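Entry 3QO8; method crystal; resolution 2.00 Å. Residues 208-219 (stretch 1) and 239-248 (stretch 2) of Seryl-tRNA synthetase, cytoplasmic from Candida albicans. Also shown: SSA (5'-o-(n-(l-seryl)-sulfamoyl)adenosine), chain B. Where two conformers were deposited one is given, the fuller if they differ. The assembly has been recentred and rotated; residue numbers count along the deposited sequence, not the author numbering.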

# COMPACT_ATOMS: atom_id res chain seq x y z
N GLN A 208 8.99 -3.80 -9.51
CA GLN A 208 7.99 -3.49 -8.50
C GLN A 208 8.55 -2.53 -7.49
O GLN A 208 9.52 -2.84 -6.79
CB GLN A 208 7.47 -4.74 -7.80
CG GLN A 208 6.35 -4.42 -6.77
CD GLN A 208 5.75 -5.68 -6.17
OE1 GLN A 208 5.70 -6.71 -6.83
NE2 GLN A 208 5.31 -5.61 -4.92
N ALA A 209 7.93 -1.37 -7.41
CA ALA A 209 8.45 -0.28 -6.59
C ALA A 209 7.85 -0.31 -5.20
O ALA A 209 6.69 -0.72 -5.03
CB ALA A 209 8.14 1.08 -7.28
N PRO A 210 8.61 0.14 -4.20
CA PRO A 210 8.04 0.30 -2.86
C PRO A 210 7.01 1.43 -2.89
O PRO A 210 7.13 2.33 -3.71
CB PRO A 210 9.26 0.71 -2.02
CG PRO A 210 10.19 1.36 -3.00
CD PRO A 210 10.01 0.61 -4.28
N VAL A 211 6.01 1.37 -2.03
CA VAL A 211 4.96 2.39 -2.05
C VAL A 211 5.15 3.47 -1.00
O VAL A 211 4.31 4.38 -0.87
CB VAL A 211 3.55 1.77 -1.89
CG1 VAL A 211 3.25 0.86 -3.06
CG2 VAL A 211 3.43 1.03 -0.56
N MET A 212 6.24 3.37 -0.24
CA MET A 212 6.64 4.44 0.67
C MET A 212 7.95 5.04 0.20
O MET A 212 8.82 4.34 -0.32
CB MET A 212 6.85 3.89 2.08
CG MET A 212 5.58 3.44 2.75
SD MET A 212 5.88 3.00 4.47
CE MET A 212 4.29 2.30 4.89
N MET A 213 8.10 6.35 0.39
CA MET A 213 9.34 7.05 0.03
C MET A 213 9.74 8.00 1.13
O MET A 213 8.87 8.59 1.78
CB MET A 213 9.16 7.85 -1.27
CG MET A 213 9.29 7.03 -2.53
SD MET A 213 9.21 8.08 -4.01
CE MET A 213 10.78 8.93 -4.04
N ASN A 214 11.05 8.14 1.33
CA ASN A 214 11.57 9.16 2.23
C ASN A 214 11.15 10.52 1.70
O ASN A 214 11.06 10.72 0.50
CB ASN A 214 13.09 9.07 2.31
CG ASN A 214 13.57 7.87 3.13
OD1 ASN A 214 12.94 7.49 4.11
ND2 ASN A 214 14.68 7.28 2.71
N LYS A 215 10.91 11.47 2.61
CA LYS A 215 10.47 12.80 2.22
C LYS A 215 11.47 13.52 1.32
O LYS A 215 11.10 14.11 0.31
CB LYS A 215 10.18 13.65 3.47
CG LYS A 215 9.08 13.08 4.35
CD LYS A 215 8.56 14.10 5.36
CE LYS A 215 9.58 14.39 6.46
NZ LYS A 215 9.02 15.30 7.50
N GLU A 216 12.75 13.47 1.69
CA GLU A 216 13.77 14.17 0.94
C GLU A 216 13.87 13.69 -0.51
O GLU A 216 14.10 14.48 -1.42
CB GLU A 216 15.13 14.05 1.63
CG GLU A 216 15.11 14.32 3.13
CD GLU A 216 14.83 13.07 3.96
OE1 GLU A 216 15.30 13.01 5.13
OE2 GLU A 216 14.16 12.14 3.46
N VAL A 217 13.68 12.39 -0.73
CA VAL A 217 13.70 11.86 -2.09
C VAL A 217 12.42 12.24 -2.85
O VAL A 217 12.47 12.62 -4.02
CB VAL A 217 13.89 10.32 -2.12
CG1 VAL A 217 14.25 9.86 -3.52
CG2 VAL A 217 14.97 9.90 -1.14
N MET A 218 11.28 12.13 -2.18
CA MET A 218 10.01 12.47 -2.83
C MET A 218 10.04 13.92 -3.28
O MET A 218 9.62 14.26 -4.39
CB MET A 218 8.83 12.21 -1.87
CG MET A 218 7.47 12.62 -2.44
SD MET A 218 6.95 11.66 -3.89
CE MET A 218 6.26 10.22 -3.05
N ALA A 219 10.59 14.78 -2.43
CA ALA A 219 10.65 16.21 -2.72
C ALA A 219 11.46 16.50 -3.99
O ALA A 219 11.28 17.54 -4.61
CB ALA A 219 11.22 16.96 -1.52
N ASP A 239 9.46 9.26 12.80
CA ASP A 239 9.77 9.63 11.42
C ASP A 239 8.51 9.71 10.57
O ASP A 239 7.43 9.27 10.98
CB ASP A 239 10.75 8.63 10.79
CG ASP A 239 12.07 8.54 11.54
OD1 ASP A 239 12.79 9.56 11.61
OD2 ASP A 239 12.40 7.44 12.05
N GLU A 240 8.64 10.29 9.39
CA GLU A 240 7.54 10.37 8.45
C GLU A 240 8.03 9.95 7.07
O GLU A 240 9.18 10.17 6.72
CB GLU A 240 7.01 11.81 8.37
CG GLU A 240 6.49 12.35 9.70
CD GLU A 240 6.11 13.82 9.62
OE1 GLU A 240 6.23 14.41 8.53
OE2 GLU A 240 5.71 14.38 10.66
N LYS A 241 7.14 9.31 6.32
CA LYS A 241 7.39 8.99 4.92
C LYS A 241 6.13 9.40 4.15
O LYS A 241 5.13 9.79 4.74
CB LYS A 241 7.69 7.49 4.75
CG LYS A 241 8.86 6.97 5.63
CD LYS A 241 9.15 5.51 5.35
CE LYS A 241 10.25 4.97 6.28
NZ LYS A 241 11.56 5.68 6.13
N TYR A 242 6.19 9.32 2.84
CA TYR A 242 5.00 9.52 2.02
C TYR A 242 4.63 8.23 1.30
O TYR A 242 5.51 7.46 0.91
CB TYR A 242 5.24 10.63 1.00
CG TYR A 242 5.30 12.00 1.63
CD1 TYR A 242 4.16 12.77 1.76
CD2 TYR A 242 6.49 12.50 2.13
CE1 TYR A 242 4.20 14.02 2.35
CE2 TYR A 242 6.55 13.75 2.72
CZ TYR A 242 5.40 14.51 2.83
OH TYR A 242 5.46 15.75 3.42
N LEU A 243 3.34 7.99 1.13
CA LEU A 243 2.87 6.99 0.18
C LEU A 243 2.95 7.55 -1.23
O LEU A 243 2.66 8.73 -1.46
CB LEU A 243 1.43 6.58 0.51
CG LEU A 243 1.30 5.71 1.76
CD1 LEU A 243 -0.18 5.47 2.05
CD2 LEU A 243 2.03 4.39 1.56
N ILE A 244 3.34 6.72 -2.19
CA ILE A 244 3.50 7.18 -3.57
C ILE A 244 2.16 7.32 -4.28
O ILE A 244 1.23 6.57 -3.99
CB ILE A 244 4.43 6.25 -4.38
CG1 ILE A 244 3.77 4.88 -4.64
CG2 ILE A 244 5.81 6.12 -3.66
CD1 ILE A 244 4.61 3.92 -5.51
N ALA A 245 2.07 8.29 -5.20
CA ALA A 245 0.89 8.49 -6.04
C ALA A 245 1.00 7.68 -7.32
O ALA A 245 0.01 7.45 -8.02
CB ALA A 245 0.72 10.00 -6.37
N THR A 246 2.22 7.24 -7.64
CA THR A 246 2.48 6.53 -8.89
C THR A 246 3.89 5.97 -8.81
O THR A 246 4.76 6.58 -8.19
CB THR A 246 2.38 7.49 -10.14
OG1 THR A 246 3.09 6.92 -11.24
CG2 THR A 246 2.98 8.85 -9.83
N SER A 247 4.12 4.81 -9.42
CA SER A 247 5.46 4.22 -9.41
C SER A 247 6.48 5.11 -10.11
O SER A 247 7.69 4.92 -9.96
CB SER A 247 5.48 2.79 -9.96
OG SER A 247 5.05 2.73 -11.31
N GLU A 248 5.99 6.08 -10.89
CA GLU A 248 6.84 7.08 -11.51
C GLU A 248 7.77 7.70 -10.48
O GLU A 248 8.96 7.92 -10.73
CB GLU A 248 5.98 8.19 -12.15
CG GLU A 248 6.79 9.29 -12.82
CD GLU A 248 6.01 10.61 -12.97
OE1 GLU A 248 4.76 10.60 -13.11
OE2 GLU A 248 6.68 11.67 -12.93
N10 SSA B . 3.07 8.52 -13.78
CA SSA B . 2.07 9.17 -14.62
CB SSA B . 1.74 8.29 -15.82
OG SSA B . 1.01 7.12 -15.41
C9 SSA B . 0.82 9.45 -13.83
O9 SSA B . 0.69 9.04 -12.68
N8 SSA B . -0.13 10.14 -14.45
S1 SSA B . -1.63 10.27 -13.89
O1S SSA B . -1.72 11.07 -12.71
O2S SSA B . -2.44 10.81 -14.92
O5' SSA B . -2.18 8.86 -13.59
C5' SSA B . -2.13 7.83 -14.56
C4' SSA B . -3.50 7.15 -14.64
O4' SSA B . -3.92 6.57 -13.40
C3' SSA B . -4.63 8.08 -15.01
O3' SSA B . -4.61 8.34 -16.42
C2' SSA B . -5.83 7.27 -14.56
O2' SSA B . -6.14 6.25 -15.53
C1' SSA B . -5.33 6.57 -13.29
N9 SSA B . -5.74 7.33 -12.10
C8 SSA B . -5.29 8.54 -11.71
N7 SSA B . -5.92 8.89 -10.57
C5 SSA B . -6.76 7.89 -10.25
C6 SSA B . -7.64 7.68 -9.20
N6 SSA B . -7.76 8.64 -8.25
N1 SSA B . -8.36 6.54 -9.15
C2 SSA B . -8.23 5.61 -10.11
N3 SSA B . -7.37 5.78 -11.13
C4 SSA B . -6.65 6.91 -11.22
O HOH W 1 11.08 10.70 5.31

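The two stretches meet as a short antiparallel strand pairing with apolar side chains packed on it and lysine-mediated polar bonds near the start of the helix. Met 213 and Tyr 242 form the hydrogen-bonded pair: Met 213 N donates to Tyr 242 O (2.9 Å) and Tyr 242 N to Met 213 O (3.0 Å). A further backbone bond, Ile 244 N to Val 211 O (2.9 Å), encloses the non-hydrogen-bonded pair Met 212 and Leu 243, whose alpha carbons come within 4.6 Å.

Paired directly across the strands, Met 212 and Leu 243 share one face, with Met 212 CG 3.9 Å from Leu 243 CD2; since side chains alternate along each strand, Met 213 and Tyr 242 take the other. These buried positions suit uncharged, largely apolar residues, which leave no charge unpaired. The flexible, unbranched Met 213 lays its CG 3.8 Å from Ile 244 CG2, and Met 218 reaches back from the helix to place CE 4.2 Å from both Ile 244 CG2 and Tyr 242 CB. Val 211 CG1 lies 4.1 Å from Ile 244 CD1. Lys 215 CG meets the Tyr 242 ring at its edge, 3.1 Å from Tyr 242 CE2. The long aliphatic chain then carries its charge to Glu 240, where Lys 215 NZ and Glu 240 OE1 form a 3.1 Å salt bridge. Lys 241 NZ similarly donates to Asn 214 OD1 (3.0 Å), an uncharged amide acceptor.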